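Local coordinates for cytochrome P450 reductase (Amycolatopsis methanolica 239, PDB 5OGX), which transfers electrons from NADH through FAD and a [2Fe-2S] cluster to a partner cytochrome P450 that O-demethylates lignin-derived aromatic compounds such as guaiacol, at residues V49-V54 with D84-S89; F197-P202 with R227-R232; M210-G215 with S300-G305. One frame throughout, in Å; residues are numbered along the deposited sequence.

Contact 1. Residues V49-V54 with D84-S89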
ATOM      1  N   VAL A  49       4.785   3.518 -24.743  1.00 25.01           N
ATOM      2  CA  VAL A  49       5.703   4.551 -25.202  1.00 25.98           C
ATOM      3  C   VAL A  49       5.215   5.011 -26.570  1.00 27.54           C
ATOM      4  O   VAL A  49       5.226   4.237 -27.528  1.00 32.02           O
ATOM      5  CB  VAL A  49       7.145   4.035 -25.270  1.00 26.29           C
ATOM      6  CG1 VAL A  49       8.050   5.105 -25.847  1.00 29.81           C
ATOM      7  CG2 VAL A  49       7.611   3.631 -23.873  1.00 28.01           C
ATOM      8  N   LEU A  50       4.780   6.267 -26.665  1.00 27.37           N
ATOM      9  CA  LEU A  50       4.243   6.795 -27.920  1.00 28.80           C
ATOM     10  C   LEU A  50       5.328   7.349 -28.830  1.00 30.42           C
ATOM     11  O   LEU A  50       5.237   7.210 -30.053  1.00 33.79           O
ATOM     12  CB  LEU A  50       3.213   7.890 -27.640  1.00 28.48           C
ATOM     13  CG  LEU A  50       2.024   7.451 -26.776  1.00 28.21           C
ATOM     14  CD1 LEU A  50       1.260   8.650 -26.206  1.00 30.20           C
ATOM     15  CD2 LEU A  50       1.092   6.573 -27.599  1.00 32.08           C
ATOM     16  N   SER A  51       6.339   7.993 -28.249  1.00 33.45           N
ATOM     17  CA  SER A  51       7.490   8.493 -28.978  1.00 35.93           C
ATOM     18  C   SER A  51       8.656   8.574 -28.005  1.00 32.76           C
ATOM     19  O   SER A  51       8.461   8.713 -26.792  1.00 30.33           O
ATOM     20  CB  SER A  51       7.213   9.859 -29.617  1.00 39.61           C
ATOM     21  OG  SER A  51       6.914  10.820 -28.620  1.00 49.10           O
ATOM     22  N   GLY A  52       9.862   8.469 -28.542  1.00 36.65           N
ATOM     23  CA  GLY A  52      11.059   8.429 -27.725  1.00 36.40           C
ATOM     24  C   GLY A  52      11.575   7.018 -27.527  1.00 37.12           C
ATOM     25  O   GLY A  52      11.331   6.109 -28.323  1.00 40.99           O
ATOM     26  N   GLU A  53      12.308   6.836 -26.431  1.00 34.53           N
ATOM     27  CA  GLU A  53      12.993   5.575 -26.208  1.00 32.07           C
ATOM     28  C   GLU A  53      13.347   5.465 -24.735  1.00 32.85           C
ATOM     29  O   GLU A  53      13.706   6.460 -24.095  1.00 32.35           O
ATOM     30  CB  GLU A  53      14.257   5.461 -27.077  1.00 41.79           C
ATOM     31  CG  GLU A  53      14.860   4.060 -27.102  1.00 47.55           C
ATOM     32  CD  GLU A  53      16.283   4.025 -27.647  1.00 60.57           C
ATOM     33  OE1 GLU A  53      16.875   5.107 -27.871  1.00 58.52           O
ATOM     34  OE2 GLU A  53      16.809   2.907 -27.842  1.00 63.18           O
ATOM     35  N   VAL A  54      13.240   4.254 -24.205  1.00 31.46           N
ATOM     36  CA  VAL A  54      13.540   4.010 -22.805  1.00 33.94           C
ATOM     37  C   VAL A  54      14.458   2.806 -22.684  1.00 37.96           C
ATOM     38  O   VAL A  54      14.547   1.958 -23.576  1.00 36.21           O
ATOM     39  CB  VAL A  54      12.262   3.795 -21.967  1.00 30.99           C
ATOM     40  CG1 VAL A  54      11.384   5.044 -22.018  1.00 28.96           C
ATOM     41  CG2 VAL A  54      11.491   2.571 -22.461  1.00 32.28           C
ATOM     42  N   ASP A  84      13.794  12.394 -25.237  1.00 35.00           N
ATOM     43  CA  ASP A  84      12.488  12.933 -24.877  1.00 32.99           C
ATOM     44  C   ASP A  84      11.422  11.910 -25.239  1.00 35.84           C
ATOM     45  O   ASP A  84      11.440  11.343 -26.338  1.00 36.45           O
ATOM     46  CB  ASP A  84      12.228  14.253 -25.594  1.00 38.37           C
ATOM     47  CG  ASP A  84      13.233  15.314 -25.230  1.00 41.06           C
ATOM     48  OD1 ASP A  84      13.991  15.106 -24.262  1.00 37.59           O
ATOM     49  OD2 ASP A  84      13.256  16.356 -25.914  1.00 44.59           O
ATOM     50  N   THR A  85      10.518  11.644 -24.299  1.00 33.76           N
ATOM     51  CA  THR A  85       9.646  10.482 -24.397  1.00 31.74           C
ATOM     52  C   THR A  85       8.231  10.859 -23.996  1.00 29.88           C
ATOM     53  O   THR A  85       8.017  11.477 -22.951  1.00 31.23           O
ATOM     54  CB  THR A  85      10.176   9.341 -23.519  1.00 31.09           C
ATOM     55  OG1 THR A  85      11.408   8.857 -24.072  1.00 32.52           O
ATOM     56  CG2 THR A  85       9.179   8.190 -23.418  1.00 26.33           C
ATOM     57  N   GLU A  86       7.276  10.488 -24.841  1.00 27.96           N
ATOM     58  CA  GLU A  86       5.857  10.708 -24.603  1.00 27.08           C
ATOM     59  C   GLU A  86       5.205   9.364 -24.322  1.00 25.98           C
ATOM     60  O   GLU A  86       5.410   8.411 -25.077  1.00 26.46           O
ATOM     61  CB  GLU A  86       5.204  11.367 -25.825  1.00 29.35           C
ATOM     62  CG  GLU A  86       3.705  11.545 -25.682  1.00 30.98           C
ATOM     63  CD  GLU A  86       3.041  12.106 -26.930  1.00 37.07           C
ATOM     64  OE1 GLU A  86       1.818  12.367 -26.871  1.00 41.38           O
ATOM     65  OE2 GLU A  86       3.728  12.286 -27.960  1.00 37.79           O
ATOM     66  N   VAL A  87       4.413   9.278 -23.247  1.00 24.63           N
ATOM     67  CA  VAL A  87       3.849   7.995 -22.857  1.00 23.60           C
ATOM     68  C   VAL A  87       2.342   8.102 -22.668  1.00 23.07           C
ATOM     69  O   VAL A  87       1.780   9.185 -22.507  1.00 24.14           O
ATOM     70  CB  VAL A  87       4.500   7.440 -21.572  1.00 23.57           C
ATOM     71  CG1 VAL A  87       6.012   7.314 -21.758  1.00 23.07           C
ATOM     72  CG2 VAL A  87       4.161   8.314 -20.380  1.00 24.15           C
ATOM     73  N   ARG A  88       1.689   6.949 -22.712  1.00 22.92           N
ATOM     74  CA  ARG A  88       0.264   6.847 -22.437  1.00 22.55           C
ATOM     75  C   ARG A  88       0.081   5.889 -21.283  1.00 24.76           C
ATOM     76  O   ARG A  88       0.559   4.749 -21.328  1.00 23.45           O
ATOM     77  CB  ARG A  88      -0.529   6.360 -23.647  1.00 22.93           C
ATOM     78  CG  ARG A  88      -2.030   6.209 -23.307  1.00 25.82           C
ATOM     79  CD  ARG A  88      -2.827   5.689 -24.480  1.00 26.35           C
ATOM     80  NE  ARG A  88      -2.403   4.363 -24.922  1.00 26.70           N
ATOM     81  CZ  ARG A  88      -2.660   3.229 -24.278  1.00 24.46           C
ATOM     82  NH1 ARG A  88      -3.357   3.233 -23.148  1.00 26.27           N
ATOM     83  NH2 ARG A  88      -2.236   2.080 -24.788  1.00 29.84           N
ATOM     84  N   SER A  89      -0.604   6.363 -20.250  1.00 20.51           N
ATOM     85  CA  SER A  89      -0.941   5.541 -19.100  1.00 20.20           C
ATOM     86  C   SER A  89      -2.450   5.343 -19.127  1.00 20.61           C
ATOM     87  O   SER A  89      -3.029   5.168 -20.202  1.00 26.33           O
ATOM     88  CB  SER A  89      -0.449   6.211 -17.806  1.00 23.30           C
ATOM     89  OG  SER A  89      -0.809   5.484 -16.640  1.00 22.06           O
TER
HETATM   90  O   HOH W   1       5.878  13.677 -28.358  1.00 50.81           O

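Contact 2. Residues F197-P202 with R227-R232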
ATOM      1  N   PHE A 197      -3.527   2.632  -3.003  1.00 14.79           N
ATOM      2  CA  PHE A 197      -4.465   1.906  -2.144  1.00 14.92           C
ATOM      3  C   PHE A 197      -5.112   2.889  -1.170  1.00 16.42           C
ATOM      4  O   PHE A 197      -4.789   2.933   0.017  1.00 18.04           O
ATOM      5  CB  PHE A 197      -3.713   0.797  -1.411  1.00 13.90           C
ATOM      6  CG  PHE A 197      -4.594  -0.192  -0.674  1.00 15.13           C
ATOM      7  CD1 PHE A 197      -5.530  -0.973  -1.343  1.00 15.25           C
ATOM      8  CD2 PHE A 197      -4.402  -0.396   0.681  1.00 15.22           C
ATOM      9  CE1 PHE A 197      -6.294  -1.924  -0.657  1.00 15.41           C
ATOM     10  CE2 PHE A 197      -5.162  -1.335   1.383  1.00 14.01           C
ATOM     11  CZ  PHE A 197      -6.109  -2.100   0.709  1.00 15.93           C
ATOM     12  N   HIS A 198      -6.051   3.690  -1.679  1.00 15.64           N
ATOM     13  CA  HIS A 198      -6.670   4.708  -0.834  1.00 17.10           C
ATOM     14  C   HIS A 198      -8.084   4.980  -1.321  1.00 15.58           C
ATOM     15  O   HIS A 198      -8.464   4.585  -2.420  1.00 17.16           O
ATOM     16  CB  HIS A 198      -5.833   5.997  -0.806  1.00 18.54           C
ATOM     17  CG  HIS A 198      -5.612   6.606  -2.157  1.00 16.91           C
ATOM     18  ND1 HIS A 198      -6.591   7.320  -2.818  1.00 19.74           N
ATOM     19  CD2 HIS A 198      -4.527   6.607  -2.971  1.00 19.81           C
ATOM     20  CE1 HIS A 198      -6.118   7.734  -3.985  1.00 22.99           C
ATOM     21  NE2 HIS A 198      -4.869   7.310  -4.107  1.00 19.11           N
ATOM     22  N   LEU A 199      -8.857   5.688  -0.487  1.00 14.52           N
ATOM     23  CA  LEU A 199     -10.231   6.012  -0.817  1.00 16.48           C
ATOM     24  C   LEU A 199     -10.308   6.964  -2.008  1.00 17.37           C
ATOM     25  O   LEU A 199      -9.413   7.786  -2.222  1.00 20.97           O
ATOM     26  CB  LEU A 199     -10.912   6.679   0.383  1.00 19.00           C
ATOM     27  CG  LEU A 199     -11.123   5.741   1.574  1.00 19.95           C
ATOM     28  CD1 LEU A 199     -11.422   6.510   2.861  1.00 20.70           C
ATOM     29  CD2 LEU A 199     -12.257   4.795   1.260  1.00 19.34           C
ATOM     30  N   PRO A 200     -11.395   6.903  -2.764  1.00 22.29           N
ATOM     31  CA  PRO A 200     -11.654   7.923  -3.782  1.00 27.14           C
ATOM     32  C   PRO A 200     -11.894   9.273  -3.133  1.00 29.99           C
ATOM     33  O   PRO A 200     -12.039   9.359  -1.900  1.00 27.20           O
ATOM     34  CB  PRO A 200     -12.917   7.397  -4.482  1.00 29.05           C
ATOM     35  CG  PRO A 200     -13.605   6.598  -3.453  1.00 32.44           C
ATOM     36  CD  PRO A 200     -12.509   5.951  -2.626  1.00 26.14           C
ATOM     37  N   PRO A 201     -11.914  10.354  -3.912  1.00 32.10           N
ATOM     38  CA  PRO A 201     -12.212  11.663  -3.332  1.00 37.60           C
ATOM     39  C   PRO A 201     -13.539  11.633  -2.605  1.00 30.65           C
ATOM     40  O   PRO A 201     -14.444  10.856  -2.961  1.00 30.12           O
ATOM     41  CB  PRO A 201     -12.263  12.591  -4.556  1.00 38.63           C
ATOM     42  CG  PRO A 201     -11.468  11.897  -5.608  1.00 38.16           C
ATOM     43  CD  PRO A 201     -11.653  10.427  -5.364  1.00 36.46           C
ATOM     44  N   PRO A 202     -13.699  12.455  -1.562  1.00 35.05           N
ATOM     45  CA  PRO A 202     -14.960  12.440  -0.798  1.00 37.60           C
ATOM     46  C   PRO A 202     -16.208  12.568  -1.657  1.00 37.51           C
ATOM     47  O   PRO A 202     -17.210  11.901  -1.375  1.00 31.39           O
ATOM     48  CB  PRO A 202     -14.801  13.640   0.145  1.00 44.20           C
ATOM     49  CG  PRO A 202     -13.340  13.785   0.326  1.00 43.98           C
ATOM     50  CD  PRO A 202     -12.705  13.366  -0.973  1.00 38.52           C
ATOM     51  N   ARG A 227     -10.464   4.350   9.370  0.52 17.02           N
ATOM     52  CA  ARG A 227     -10.709   5.560  10.150  0.52 20.37           C
ATOM     53  C   ARG A 227     -11.126   6.717   9.255  0.52 21.56           C
ATOM     54  O   ARG A 227     -11.996   7.514   9.622  0.52 23.75           O
ATOM     55  CB  ARG A 227      -9.464   5.929  10.953  0.52 20.97           C
ATOM     56  CG  ARG A 227      -9.181   4.999  12.112  0.52 21.57           C
ATOM     57  CD  ARG A 227      -8.125   5.598  13.029  0.52 25.03           C
ATOM     58  NE  ARG A 227      -6.769   5.495  12.493  0.52 24.15           N
ATOM     59  CZ  ARG A 227      -5.774   6.316  12.829  0.52 24.30           C
ATOM     60  NH1 ARG A 227      -4.557   6.153  12.310  0.52 18.81           N
ATOM     61  NH2 ARG A 227      -5.999   7.307  13.679  0.52 28.14           N
ATOM     62  N   THR A 228     -10.508   6.836   8.080  1.00 19.71           N
ATOM     63  CA  THR A 228     -10.889   7.910   7.169  1.00 18.46           C
ATOM     64  C   THR A 228     -12.319   7.731   6.678  1.00 23.17           C
ATOM     65  O   THR A 228     -13.085   8.701   6.610  1.00 21.81           O
ATOM     66  CB  THR A 228      -9.921   7.956   5.982  1.00 18.61           C
ATOM     67  OG1 THR A 228      -8.583   8.133   6.488  1.00 21.14           O
ATOM     68  CG2 THR A 228     -10.293   9.108   5.049  1.00 21.25           C
ATOM     69  N   ALA A 229     -12.697   6.495   6.338  1.00 16.56           N
ATOM     70  CA  ALA A 229     -14.035   6.253   5.811  1.00 18.21           C
ATOM     71  C   ALA A 229     -15.082   6.542   6.866  1.00 21.11           C
ATOM     72  O   ALA A 229     -16.163   7.054   6.557  1.00 21.31           O
ATOM     73  CB  ALA A 229     -14.155   4.803   5.334  1.00 18.09           C
ATOM     74  N   LEU A 230     -14.777   6.205   8.114  1.00 18.49           N
ATOM     75  CA  LEU A 230     -15.731   6.423   9.193  1.00 20.84           C
ATOM     76  C   LEU A 230     -15.843   7.899   9.552  1.00 26.26           C
ATOM     77  O   LEU A 230     -16.918   8.359   9.959  1.00 28.48           O
ATOM     78  CB  LEU A 230     -15.317   5.589  10.406  1.00 20.76           C
ATOM     79  CG  LEU A 230     -15.579   4.083  10.275  1.00 19.65           C
ATOM     80  CD1 LEU A 230     -14.885   3.298  11.410  1.00 25.17           C
ATOM     81  CD2 LEU A 230     -17.088   3.773  10.229  1.00 21.52           C
ATOM     82  N   ALA A 231     -14.759   8.666   9.402  1.00 23.84           N
ATOM     83  CA  ALA A 231     -14.865  10.106   9.629  1.00 26.63           C
ATOM     84  C   ALA A 231     -15.790  10.752   8.601  1.00 32.35           C
ATOM     85  O   ALA A 231     -16.600  11.623   8.945  1.00 33.91           O
ATOM     86  CB  ALA A 231     -13.478  10.750   9.602  1.00 29.66           C
ATOM     87  N   ARG A 232     -15.705  10.313   7.340  1.00 28.81           N
ATOM     88  CA  ARG A 232     -16.576  10.824   6.286  1.00 28.06           C
ATOM     89  C   ARG A 232     -18.031  10.430   6.510  1.00 26.58           C
ATOM     90  O   ARG A 232     -18.943  11.232   6.270  1.00 29.01           O
ATOM     91  CB  ARG A 232     -16.126  10.293   4.921  1.00 23.47           C
ATOM     92  CG  ARG A 232     -14.735  10.685   4.489  1.00 24.03           C
ATOM     93  CD  ARG A 232     -14.395   9.967   3.191  1.00 27.46           C
ATOM     94  NE  ARG A 232     -13.112  10.420   2.660  1.00 27.58           N
ATOM     95  CZ  ARG A 232     -12.665  10.095   1.455  1.00 23.66           C
ATOM     96  NH1 ARG A 232     -13.404   9.317   0.675  1.00 27.77           N
ATOM     97  NH2 ARG A 232     -11.486  10.559   1.039  1.00 29.33           N
TER

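Contact 3. Residues M210-G215 with S300-G305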
ATOM      1  N   MET A 210     -18.193  -1.363   3.372  1.00 15.95           N
ATOM      2  CA  MET A 210     -16.834  -1.762   3.020  1.00 16.38           C
ATOM      3  C   MET A 210     -16.397  -2.951   3.856  1.00 15.93           C
ATOM      4  O   MET A 210     -16.639  -2.990   5.068  1.00 18.11           O
ATOM      5  CB  MET A 210     -15.814  -0.629   3.264  1.00 23.87           C
ATOM      6  CG  MET A 210     -16.162   0.692   2.658  1.00 27.80           C
ATOM      7  SD  MET A 210     -15.204   2.046   3.385  1.00 22.16           S
ATOM      8  CE  MET A 210     -13.568   1.365   3.535  1.00 19.26           C
ATOM      9  N   VAL A 211     -15.717  -3.906   3.219  1.00 15.07           N
ATOM     10  CA  VAL A 211     -14.999  -4.946   3.947  1.00 15.23           C
ATOM     11  C   VAL A 211     -13.515  -4.747   3.698  1.00 18.35           C
ATOM     12  O   VAL A 211     -13.097  -4.475   2.565  1.00 16.72           O
ATOM     13  CB  VAL A 211     -15.458  -6.363   3.564  1.00 15.64           C
ATOM     14  CG1 VAL A 211     -15.330  -6.597   2.037  1.00 17.00           C
ATOM     15  CG2 VAL A 211     -14.649  -7.388   4.351  1.00 15.93           C
ATOM     16  N   LEU A 212     -12.731  -4.808   4.772  1.00 14.85           N
ATOM     17  CA  LEU A 212     -11.288  -4.640   4.710  1.00 14.84           C
ATOM     18  C   LEU A 212     -10.663  -5.880   5.314  1.00 18.37           C
ATOM     19  O   LEU A 212     -11.036  -6.289   6.421  1.00 17.61           O
ATOM     20  CB  LEU A 212     -10.848  -3.384   5.465  1.00 16.79           C
ATOM     21  CG  LEU A 212     -11.474  -2.122   4.871  1.00 17.15           C
ATOM     22  CD1 LEU A 212     -12.658  -1.752   5.748  1.00 23.32           C
ATOM     23  CD2 LEU A 212     -10.479  -0.965   4.783  1.00 24.61           C
ATOM     24  N   ILE A 213      -9.737  -6.497   4.588  1.00 14.42           N
ATOM     25  CA  ILE A 213      -9.147  -7.754   5.037  1.00 14.90           C
ATOM     26  C   ILE A 213      -7.633  -7.623   4.999  1.00 19.49           C
ATOM     27  O   ILE A 213      -7.054  -7.345   3.940  1.00 18.08           O
ATOM     28  CB  ILE A 213      -9.629  -8.944   4.201  1.00 20.52           C
ATOM     29  CG1 ILE A 213     -11.153  -9.085   4.427  1.00 24.20           C
ATOM     30  CG2 ILE A 213      -8.941 -10.214   4.673  1.00 28.15           C
ATOM     31  CD1 ILE A 213     -11.763 -10.304   3.840  1.00 27.90           C
ATOM     32  N   GLY A 214      -7.008  -7.769   6.165  1.00 15.95           N
ATOM     33  CA  GLY A 214      -5.576  -7.616   6.305  1.00 16.71           C
ATOM     34  C   GLY A 214      -4.941  -8.923   6.713  1.00 23.89           C
ATOM     35  O   GLY A 214      -5.361  -9.539   7.702  1.00 21.01           O
ATOM     36  N   GLY A 215      -3.942  -9.372   5.958  1.00 19.64           N
ATOM     37  CA  GLY A 215      -3.179 -10.528   6.387  1.00 21.26           C
ATOM     38  C   GLY A 215      -1.946 -10.060   7.122  1.00 25.27           C
ATOM     39  O   GLY A 215      -1.112  -9.362   6.538  1.00 24.14           O
ATOM     40  N   SER A 300     -17.954  -2.743  -1.258  0.62 14.96           N
ATOM     41  CA  SER A 300     -16.589  -2.487  -1.688  0.62 15.61           C
ATOM     42  C   SER A 300     -15.672  -3.350  -0.840  0.62 19.46           C
ATOM     43  O   SER A 300     -16.003  -3.681   0.306  0.62 16.29           O
ATOM     44  CB  SER A 300     -16.219  -1.003  -1.554  0.62 20.29           C
ATOM     45  OG  SER A 300     -17.179  -0.168  -2.199  0.62 20.51           O
ATOM     46  N   GLY A 301     -14.529  -3.739  -1.412  1.00 14.71           N
ATOM     47  CA  GLY A 301     -13.602  -4.598  -0.689  1.00 15.37           C
ATOM     48  C   GLY A 301     -12.169  -4.142  -0.825  1.00 17.84           C
ATOM     49  O   GLY A 301     -11.730  -3.718  -1.895  1.00 18.43           O
ATOM     50  N   TRP A 302     -11.429  -4.252   0.268  1.00 13.43           N
ATOM     51  CA  TRP A 302     -10.061  -3.757   0.376  1.00 12.76           C
ATOM     52  C   TRP A 302      -9.211  -4.880   0.949  1.00 16.67           C
ATOM     53  O   TRP A 302      -9.398  -5.264   2.105  1.00 19.56           O
ATOM     54  CB  TRP A 302     -10.010  -2.522   1.281  1.00 18.07           C
ATOM     55  CG  TRP A 302     -10.935  -1.444   0.787  1.00 19.51           C
ATOM     56  CD1 TRP A 302     -12.308  -1.414   0.840  1.00 19.81           C
ATOM     57  CD2 TRP A 302     -10.529  -0.258   0.133  1.00 15.47           C
ATOM     58  NE1 TRP A 302     -12.779  -0.257   0.242  1.00 17.03           N
ATOM     59  CE2 TRP A 302     -11.696   0.464  -0.199  1.00 17.95           C
ATOM     60  CE3 TRP A 302      -9.283   0.262  -0.213  1.00 17.13           C
ATOM     61  CZ2 TRP A 302     -11.653   1.678  -0.867  1.00 21.63           C
ATOM     62  CZ3 TRP A 302      -9.242   1.471  -0.894  1.00 21.64           C
ATOM     63  CH2 TRP A 302     -10.422   2.167  -1.203  1.00 22.35           C
ATOM     64  N   LEU A 303      -8.261  -5.403   0.158  1.00 13.65           N
ATOM     65  CA  LEU A 303      -7.463  -6.547   0.578  1.00 13.53           C
ATOM     66  C   LEU A 303      -5.998  -6.139   0.617  1.00 17.07           C
ATOM     67  O   LEU A 303      -5.487  -5.586  -0.362  1.00 16.15           O
ATOM     68  CB  LEU A 303      -7.626  -7.737  -0.385  1.00 15.64           C
ATOM     69  CG  LEU A 303      -8.928  -8.533  -0.362  1.00 21.77           C
ATOM     70  CD1 LEU A 303      -9.231  -9.071  -1.743  1.00 30.14           C
ATOM     71  CD2 LEU A 303      -8.804  -9.698   0.611  1.00 29.44           C
ATOM     72  N   CYS A 304      -5.315  -6.450   1.716  1.00 14.35           N
ATOM     73  CA  CYS A 304      -3.897  -6.124   1.789  1.00 14.70           C
ATOM     74  C   CYS A 304      -3.153  -7.210   2.550  1.00 20.20           C
ATOM     75  O   CYS A 304      -3.598  -7.646   3.612  1.00 18.90           O
ATOM     76  CB  CYS A 304      -3.699  -4.763   2.452  1.00 15.60           C
ATOM     77  SG  CYS A 304      -1.987  -4.372   2.776  1.00 21.27           S
ATOM     78  N   GLY A 305      -2.022  -7.637   2.009  1.00 18.64           N
ATOM     79  CA  GLY A 305      -1.239  -8.677   2.638  1.00 17.47           C
ATOM     80  C   GLY A 305      -0.354  -9.347   1.612  1.00 19.07           C
ATOM     81  O   GLY A 305      -0.119  -8.811   0.531  1.00 16.04           O
TER

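Contact 1. Residues V49-V54 with D84-S89
The carboxylate of E86 is the flat group that meets V49-V54: L50 CD1 lies over one face, 3.8 Å from E86 OE1, and a water approaches OE2 from the other side of the plane. That water donates to E86 OE2 at 2.6 Å and also bonds S51 OG, bridging the two side chains. Chi1 of E86 (176°) sets CG anti to the backbone N, beside L50; the extended chain beyond it brings the carboxylate to L50 CD1. L50 CD1 continues to R88 CB, 3.9 Å away, while the guanidinium of R88 turns to Q48.

Beneath these side chains the antiparallel strands form a classic beta bulge. E86 O accepts from L50 N at 2.7 Å and, weakly, from S51 N at 3.3 Å, so two residues face one; E86 N returns a 2.9 Å bond to S51 O. Past the bulge G52 turns the chain with phi 100° and psi -155°, a backbone shape that calls for glycine. E53 N then bonds T85 OG1 at 3.2 Å, and the same hydroxyl is also tied to A83 O. On the V49 and V87 side, V49 CG1 touches T85 CG2, which V54 CG1 also meets from beyond the turn.

Backbone bonds thus fix the bulge, while the exposed carboxylate, met by water rather than by a charge of V49-V54, is likely to stay ionised.

Contact 2. Residues F197-P202 with R227-R232
R232 reaches across from its helix to grip P200 O end-on with two nitrogens, NH1 at 2.9 Å and NH2 at 3.2 Å. The oxygen lies in the guanidinium plane, at its edge, and the two donors approach it from opposite faces of the carbonyl plane. The NH1 bond is the straighter, 154° at the hydrogen against 137° for NH2. L199 CD1 stands 4.0 Å above the centre of the guanidinium on one face, and P202 CG, offset toward the rim, covers the opposite face. The flat group is therefore held at its edge and sandwiched between two apolar side chains, while NH1 has a second, charged partner in D205.

The tight part comprises this grip on P200 O, the guanidinium and L199. The leucine CG is anti to the carbonyl carbon (chi1 -68°), and CD1 beyond it packs 3.6 Å from T228 CG2 and 4.1 Å from A229 CB; I225 of the same helix also touches this leucine. Toward solvent the contact thins. P202 is the exposed outer cover of the guanidinium, its ring crossing the R232 side chain at about a right angle, and P201, on the solvent side, directs its CB away from the helix. On the loop itself, H198 ND1 donates a nearly straight 2.9 Å bond to L199 O from above the carbonyl plane.

The arrangement joins the loop leaving the flavin-domain strand 187-194 to helix 219-232, which follows the first strand of the NAD-binding domain, in the two-domain layout of the ferredoxin-reductase family.

Contact 3. Residues M210-G215 with S300-G305
Strands M210-G215 and S300-G305 are adjacent interior strands of the parallel sheet in the Rossmann-like NAD-binding domain. Their short axes run 10° apart and approach to 4.7 Å. Five backbone hydrogen bonds alternate between them without a break in register, from V211 N to S300 O at 2.9 Å through to G215 N and C304 O. CA-H...O contacts fill the intervals, as between L212 CA and W302 O at 3.3 Å.

W302 carries most of the side-chain contact on one face. M210 bends at chi3 (42°), which places CE by the five-membered ring: CE lies 3.8 Å from W302 NE1 and makes an off-centre CH-pi contact, 4.2 Å from the ring centroid; M210 SD adds an oblique Met-aromatic approach. L212 runs side by side with W302, CD2 reaching W302 CB at 3.9 Å, and V211 O meets the indole edge in plane. An alanine in place of W302 would probably leave M210 CE without its ring contact and H328 without its stacking partner. On the other face I213 CB packs 3.8 Å from L303 CD2, the two side chains pointing the same way.

Helix 219-232 covers the face of M210, L212 and C304, while helix 285-292 lies against V211, I213 and L303. Strand 238-244 extends the sheet beyond 210-215, and 327-331 extends it beyond 300-305.

Overall arrangement
Contact 1 closes first along the chain and belongs to the mixed sheet of the iron-sulfur domain; its centre is about 34 Å from that of contact 2 and about 35 Å from that of contact 3, on the opposite side of the chain's centre from the latter. Contacts 2 and 3 have centres about 14 Å apart and alternate in sequence, strand 210-215 leading into helix 219-232. They touch directly: A229 CB meets M210 SD at 3.5 Å, and F197 and H198 pack on W302. Together they lie in the NAD-binding domain and its join to the flavin domain, with FAD about 6 Å from the C304 side chain; in contact 1 the V87 side chain is about 13 Å from the cluster.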